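Local coordinates for protein putative hydroxymethylglutaryl-CoA synthase (Streptococcus mutans, PDB 3SQZ) that probably acts as a hydroxymethylglutaryl-CoA synthase, a thiolase-fold acyltransferase that binds coenzyme A, at residues Ile204-Thr209 and Ile349-Leu354; Ala262-His267 and Lys335-Ser340. All blocks are in the same frame, centred on the assembly; numbering follows the deposited sequence. Where two conformers were deposited one is given.

Interaction 1 of 2, residues Ile204-Thr209 and Ile349-Leu354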
loop_
_atom_site.group_PDB
_atom_site.type_symbol
_atom_site.label_atom_id
_atom_site.label_comp_id
_atom_site.label_asym_id
_atom_site.label_seq_id
_atom_site.Cartn_x
_atom_site.Cartn_y
_atom_site.Cartn_z
ATOM N N ILE A 204 2.593 1.149 18.323
ATOM C CA ILE A 204 2.530 -0.132 19.011
ATOM C C ILE A 204 1.353 -0.921 18.461
ATOM O O ILE A 204 0.235 -0.406 18.391
ATOM C CB ILE A 204 2.320 0.081 20.517
ATOM C CG1 ILE A 204 3.508 0.839 21.110
ATOM C CG2 ILE A 204 2.133 -1.250 21.231
ATOM C CD1 ILE A 204 3.194 1.555 22.405
ATOM N N LEU A 205 1.602 -2.166 18.062
ATOM C CA LEU A 205 0.545 -3.018 17.529
ATOM C C LEU A 205 -0.052 -3.865 18.639
ATOM O O LEU A 205 0.663 -4.380 19.498
ATOM C CB LEU A 205 1.093 -3.924 16.429
ATOM C CG LEU A 205 1.557 -3.212 15.161
ATOM C CD1 LEU A 205 2.265 -4.183 14.230
ATOM C CD2 LEU A 205 0.381 -2.556 14.466
ATOM N N HIS A 206 -1.371 -4.004 18.633
ATOM C CA HIS A 206 -2.041 -4.775 19.673
ATOM C C HIS A 206 -2.496 -6.138 19.191
ATOM O O HIS A 206 -2.528 -6.402 18.001
ATOM C CB HIS A 206 -3.189 -3.965 20.250
ATOM C CG HIS A 206 -2.726 -2.693 20.886
ATOM N ND1 HIS A 206 -3.065 -1.445 20.411
ATOM C CD2 HIS A 206 -1.894 -2.485 21.932
ATOM C CE1 HIS A 206 -2.487 -0.520 21.159
ATOM N NE2 HIS A 206 -1.774 -1.125 22.089
ATOM N N ASP A 207 -2.840 -7.009 20.132
ATOM C CA ASP A 207 -3.140 -8.397 19.800
ATOM C C ASP A 207 -4.601 -8.677 19.498
ATOM O O ASP A 207 -4.948 -9.789 19.106
ATOM C CB ASP A 207 -2.667 -9.330 20.908
ATOM C CG ASP A 207 -1.165 -9.455 20.948
ATOM O OD1 ASP A 207 -0.546 -9.600 19.867
ATOM O OD2 ASP A 207 -0.604 -9.396 22.058
ATOM N N GLU A 208 -5.458 -7.681 19.687
ATOM C CA GLU A 208 -6.876 -7.848 19.419
ATOM C C GLU A 208 -7.130 -7.636 17.931
ATOM O O GLU A 208 -7.178 -6.503 17.449
ATOM C CB GLU A 208 -7.692 -6.863 20.258
ATOM C CG GLU A 208 -7.642 -7.122 21.770
ATOM C CD GLU A 208 -6.382 -6.609 22.456
ATOM O OE1 GLU A 208 -5.638 -5.803 21.860
ATOM O OE2 GLU A 208 -6.145 -7.011 23.614
ATOM N N THR A 209 -7.273 -8.734 17.200
ATOM C CA THR A 209 -7.469 -8.685 15.760
ATOM C C THR A 209 -8.647 -9.572 15.399
ATOM O O THR A 209 -8.948 -10.516 16.120
ATOM C CB THR A 209 -6.218 -9.189 15.005
ATOM O OG1 THR A 209 -5.961 -10.553 15.360
ATOM C CG2 THR A 209 -5.002 -8.351 15.358
ATOM N N ILE A 349 -9.660 -6.355 10.907
ATOM C CA ILE A 349 -9.550 -5.157 11.720
ATOM C C ILE A 349 -8.472 -5.365 12.769
ATOM O O ILE A 349 -8.420 -6.414 13.422
ATOM C CB ILE A 349 -10.882 -4.822 12.374
ATOM C CG1 ILE A 349 -11.881 -4.516 11.264
ATOM C CG2 ILE A 349 -10.727 -3.658 13.367
ATOM C CD1 ILE A 349 -13.269 -4.341 11.728
ATOM N N PHE A 350 -7.602 -4.374 12.906
ATOM C CA PHE A 350 -6.557 -4.395 13.907
ATOM C C PHE A 350 -6.316 -2.967 14.365
ATOM O O PHE A 350 -6.847 -2.021 13.777
ATOM C CB PHE A 350 -5.276 -5.064 13.385
ATOM C CG PHE A 350 -4.629 -4.354 12.225
ATOM C CD1 PHE A 350 -3.510 -3.553 12.415
ATOM C CD2 PHE A 350 -5.109 -4.525 10.935
ATOM C CE1 PHE A 350 -2.902 -2.923 11.340
ATOM C CE2 PHE A 350 -4.506 -3.891 9.861
ATOM C CZ PHE A 350 -3.400 -3.093 10.064
ATOM N N THR A 351 -5.537 -2.807 15.426
ATOM C CA THR A 351 -5.380 -1.502 16.051
ATOM C C THR A 351 -3.953 -1.271 16.494
ATOM O O THR A 351 -3.154 -2.206 16.616
ATOM C CB THR A 351 -6.266 -1.351 17.291
ATOM O OG1 THR A 351 -5.793 -2.240 18.309
ATOM C CG2 THR A 351 -7.725 -1.645 16.973
ATOM N N GLY A 352 -3.649 -0.013 16.781
ATOM C CA GLY A 352 -2.351 0.352 17.307
ATOM C C GLY A 352 -2.428 1.632 18.111
ATOM O O GLY A 352 -3.414 2.370 18.037
ATOM N N THR A 353 -1.377 1.900 18.875
ATOM C CA THR A 353 -1.303 3.096 19.709
ATOM C C THR A 353 -0.072 3.906 19.332
ATOM O O THR A 353 1.027 3.362 19.197
ATOM C CB THR A 353 -1.224 2.730 21.207
ATOM O OG1 THR A 353 -2.443 2.092 21.591
ATOM C CG2 THR A 353 -1.031 3.976 22.063
ATOM N N LEU A 354 -0.262 5.209 19.148
ATOM C CA LEU A 354 0.849 6.088 18.790
ATOM C C LEU A 354 1.841 6.272 19.926
ATOM O O LEU A 354 1.460 6.415 21.089
ATOM C CB LEU A 354 0.334 7.447 18.341
ATOM C CG LEU A 354 -0.294 7.453 16.952
ATOM C CD1 LEU A 354 -0.998 8.776 16.693
ATOM C CD2 LEU A 354 0.762 7.187 15.881
HETATM O O HOH W 1 -5.036 -4.900 17.422
HETATM O O HOH W 2 -2.434 -4.837 15.682
#

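Interaction 2 of 2, residues Ala262-His267 and Lys335-Ser340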
loop_
_atom_site.group_PDB
_atom_site.type_symbol
_atom_site.label_atom_id
_atom_site.label_comp_id
_atom_site.label_asym_id
_atom_site.label_seq_id
_atom_site.Cartn_x
_atom_site.Cartn_y
_atom_site.Cartn_z
ATOM N N ALA A 262 -8.932 7.584 17.916
ATOM C CA ALA A 262 -8.746 8.953 17.463
ATOM C C ALA A 262 -8.826 9.055 15.945
ATOM O O ALA A 262 -8.994 10.149 15.410
ATOM C CB ALA A 262 -7.410 9.481 17.952
ATOM N N ALA A 263 -8.690 7.921 15.257
ATOM C CA ALA A 263 -8.712 7.877 13.799
ATOM C C ALA A 263 -9.028 6.462 13.350
ATOM O O ALA A 263 -8.697 5.482 14.041
ATOM C CB ALA A 263 -7.376 8.316 13.225
ATOM N N PHE A 264 -9.655 6.363 12.184
ATOM C CA PHE A 264 -9.918 5.081 11.535
ATOM C C PHE A 264 -9.306 5.133 10.139
ATOM O O PHE A 264 -9.553 6.088 9.397
ATOM C CB PHE A 264 -11.433 4.830 11.453
ATOM C CG PHE A 264 -11.836 3.377 11.652
ATOM C CD1 PHE A 264 -11.404 2.396 10.774
ATOM C CD2 PHE A 264 -12.667 2.999 12.705
ATOM C CE1 PHE A 264 -11.764 1.062 10.952
ATOM C CE2 PHE A 264 -13.041 1.667 12.887
ATOM C CZ PHE A 264 -12.595 0.695 12.004
ATOM N N CYS A 265 -8.495 4.134 9.792
ATOM C CA CYS A 265 -7.870 4.038 8.468
ATOM C C CYS A 265 -8.491 2.895 7.684
ATOM O O CYS A 265 -8.780 1.837 8.243
ATOM C CB CYS A 265 -6.371 3.788 8.589
ATOM S SG CYS A 265 -5.455 5.168 9.282
ATOM N N PHE A 266 -8.661 3.118 6.386
ATOM C CA PHE A 266 -9.302 2.162 5.498
ATOM C C PHE A 266 -8.428 1.829 4.313
ATOM O O PHE A 266 -7.610 2.626 3.880
ATOM C CB PHE A 266 -10.615 2.740 4.970
ATOM C CG PHE A 266 -11.561 3.137 6.055
ATOM C CD1 PHE A 266 -12.524 2.256 6.515
ATOM C CD2 PHE A 266 -11.457 4.383 6.654
ATOM C CE1 PHE A 266 -13.379 2.617 7.540
ATOM C CE2 PHE A 266 -12.306 4.747 7.686
ATOM C CZ PHE A 266 -13.275 3.868 8.125
ATOM N N HIS A 267 -8.617 0.649 3.753
ATOM C CA HIS A 267 -8.031 0.307 2.477
ATOM C C HIS A 267 -8.453 1.368 1.446
ATOM O O HIS A 267 -9.609 1.822 1.478
ATOM C CB HIS A 267 -8.504 -1.090 2.077
ATOM C CG HIS A 267 -8.144 -1.458 0.681
ATOM N ND1 HIS A 267 -6.871 -1.298 0.182
ATOM C CD2 HIS A 267 -8.891 -1.952 -0.332
ATOM C CE1 HIS A 267 -6.850 -1.676 -1.083
ATOM N NE2 HIS A 267 -8.062 -2.081 -1.418
ATOM N N LYS A 335 -5.234 5.949 19.969
ATOM C CA LYS A 335 -5.381 4.663 19.305
ATOM C C LYS A 335 -5.984 4.835 17.928
ATOM O O LYS A 335 -6.834 5.696 17.699
ATOM C CB LYS A 335 -6.265 3.728 20.128
ATOM C CG LYS A 335 -5.674 3.368 21.470
ATOM C CD LYS A 335 -6.528 2.333 22.186
ATOM C CE LYS A 335 -7.422 2.979 23.232
ATOM N NZ LYS A 335 -6.616 3.537 24.356
ATOM N N ILE A 336 -5.526 3.999 17.007
ATOM C CA ILE A 336 -5.983 4.029 15.630
ATOM C C ILE A 336 -6.531 2.654 15.294
ATOM O O ILE A 336 -5.922 1.638 15.634
ATOM C CB ILE A 336 -4.817 4.362 14.672
ATOM C CG1 ILE A 336 -4.256 5.746 15.008
ATOM C CG2 ILE A 336 -5.267 4.307 13.212
ATOM C CD1 ILE A 336 -3.020 6.110 14.230
ATOM N N ALA A 337 -7.698 2.623 14.656
ATOM C CA ALA A 337 -8.265 1.377 14.149
ATOM C C ALA A 337 -8.047 1.328 12.650
ATOM O O ALA A 337 -8.190 2.344 11.961
ATOM C CB ALA A 337 -9.743 1.293 14.469
ATOM N N LEU A 338 -7.707 0.144 12.153
ATOM C CA LEU A 338 -7.411 -0.051 10.743
ATOM C C LEU A 338 -8.273 -1.176 10.167
ATOM O O LEU A 338 -8.393 -2.255 10.767
ATOM C CB LEU A 338 -5.926 -0.370 10.548
ATOM C CG LEU A 338 -4.957 0.732 10.996
ATOM C CD1 LEU A 338 -4.446 0.489 12.414
ATOM C CD2 LEU A 338 -3.801 0.851 10.024
ATOM N N PHE A 339 -8.868 -0.913 9.002
ATOM C CA PHE A 339 -9.686 -1.881 8.283
ATOM C C PHE A 339 -9.007 -2.270 6.992
ATOM O O PHE A 339 -8.909 -1.461 6.059
ATOM C CB PHE A 339 -11.064 -1.330 7.922
ATOM C CG PHE A 339 -11.805 -2.204 6.925
ATOM C CD1 PHE A 339 -12.273 -3.460 7.302
ATOM C CD2 PHE A 339 -12.018 -1.790 5.619
ATOM C CE1 PHE A 339 -12.951 -4.276 6.403
ATOM C CE2 PHE A 339 -12.694 -2.608 4.724
ATOM C CZ PHE A 339 -13.162 -3.848 5.113
ATOM N N SER A 340 -8.536 -3.505 6.943
ATOM C CA SER A 340 -7.893 -4.040 5.757
ATOM C C SER A 340 -8.875 -4.890 4.970
ATOM O O SER A 340 -9.668 -5.624 5.550
ATOM C CB SER A 340 -6.681 -4.877 6.175
ATOM O OG SER A 340 -5.995 -5.421 5.060
#

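Interaction 1 of 2, residues Ile204-Thr209 and Ile349-Leu354
With CG anti to its own carbonyl carbon (chi1 -61°), His206 turns its imidazole along strand 346-354, where two threonine hydroxyls meet the ring at its edge. Thr353 sets OG1 beside its backbone N (chi1 -65°), whereas Thr351 holds OG1 between its backbone N and carbonyl carbon, which leaves OG1 3.7 Å from His206 CB, where the ring begins. Ile204 O lies over one face of the same ring, offset toward the rim. The antiparallel pairing itself is short. Ile204 and Thr353 form a hydrogen-bonded pair, with Ile204 N 2.8 Å from Thr353 O and Thr353 N bonding back to Ile204 O; Leu205 and Gly352 form the non-hydrogen-bonded pair next to it. These are neighbouring inner strands of the large mixed sheet of this thiolase-fold enzyme, and here strand 203-213 breaks its regular course after Leu205. His206 N still reaches Thr351 O (3.2 Å), but beyond it the backbones part and two waters bridge the gap. One water is 2.7 Å from Glu208 O and hydrogen-bonds both it and Thr351 OG1; the other hydrogen-bonds His206 O and Thr351 O. The chains close again at Thr209, whose CA makes a C-H...O contact with Ile349 O (3.4 Å) while its CG2 rests on Phe350 CB. Leu205 and Phe350 pack on helix 147-161, and on the other face Ile349 and Thr351 meet Tyr250 of helix 232-254, whose hydroxyl also bonds Glu208 O.

Interaction 2 of 2, residues Ala262-His267 and Lys335-Ser340
Phe339 loses the most surface here, its CB touching two phenylalanines of strand 263-266. CB sits at the edge of the Phe264 ring, 3.9 Å from Phe264 CE1, and also meets Phe266 CD1. With CG anti to the backbone N (chi1 168°), the Phe339 side chain crosses that of Phe266 at about a right angle. Ala337 lies on the same face of the sheet. Its methyl makes a CH-pi contact, CB standing 3.7 Å from the centroid of the Phe264 ring and almost directly over its centre. Cys265 belongs to the other face, where SG meets Ile336 CG2 at 4.0 Å and CB packs against Leu338 CG. Both its N and its O bond the neighbouring strand, at the residues flanking Leu338: Cys265 N bonds Ala337 O at 2.8 Å, and Cys265 O accepts from Phe339 N at 2.9 Å. This zigzag is the parallel beta pattern, ending in a more bent bond from His267 N to Phe339 O. It carries the strand to His267, a predicted proton donor/acceptor whose side chain and the bound coenzyme A have their nearest atoms about 4 Å apart. Strand 263-266 forms one margin of the sheet within this chain, with strand 335-342 between it and strand 346-354. Helix 232-254 covers the phenylalanine face through Tyr239, Leu243 and Trp247, and helix 315-326 covers Ala263 and Cys265 through Leu316 and Leu323.

In the fold
The two contacts are lateral pairings in one mixed sheet, joined where strands 335-342 and 346-354, consecutive in the chain, lie side by side. Phe350 O and Leu338 N, like Gly352 O and Ile336 N, probably hydrogen-bond across that seam. Interaction 2 is buried and parallel, with five backbone bonds and apolar side-chain contacts across it. Interaction 1 is antiparallel, only partly buried and broken, with water bridging where the backbones part and threonine hydroxyls beside the histidine ring. Both have helix 232-254 on one face; on the other, helix 147-161 serves interaction 1 and helix 315-326 interaction 2. Interaction 2 contains one of the predicted catalytic residues, His267, its side chain about 9 Å from that of Phe350 at the nearest atoms.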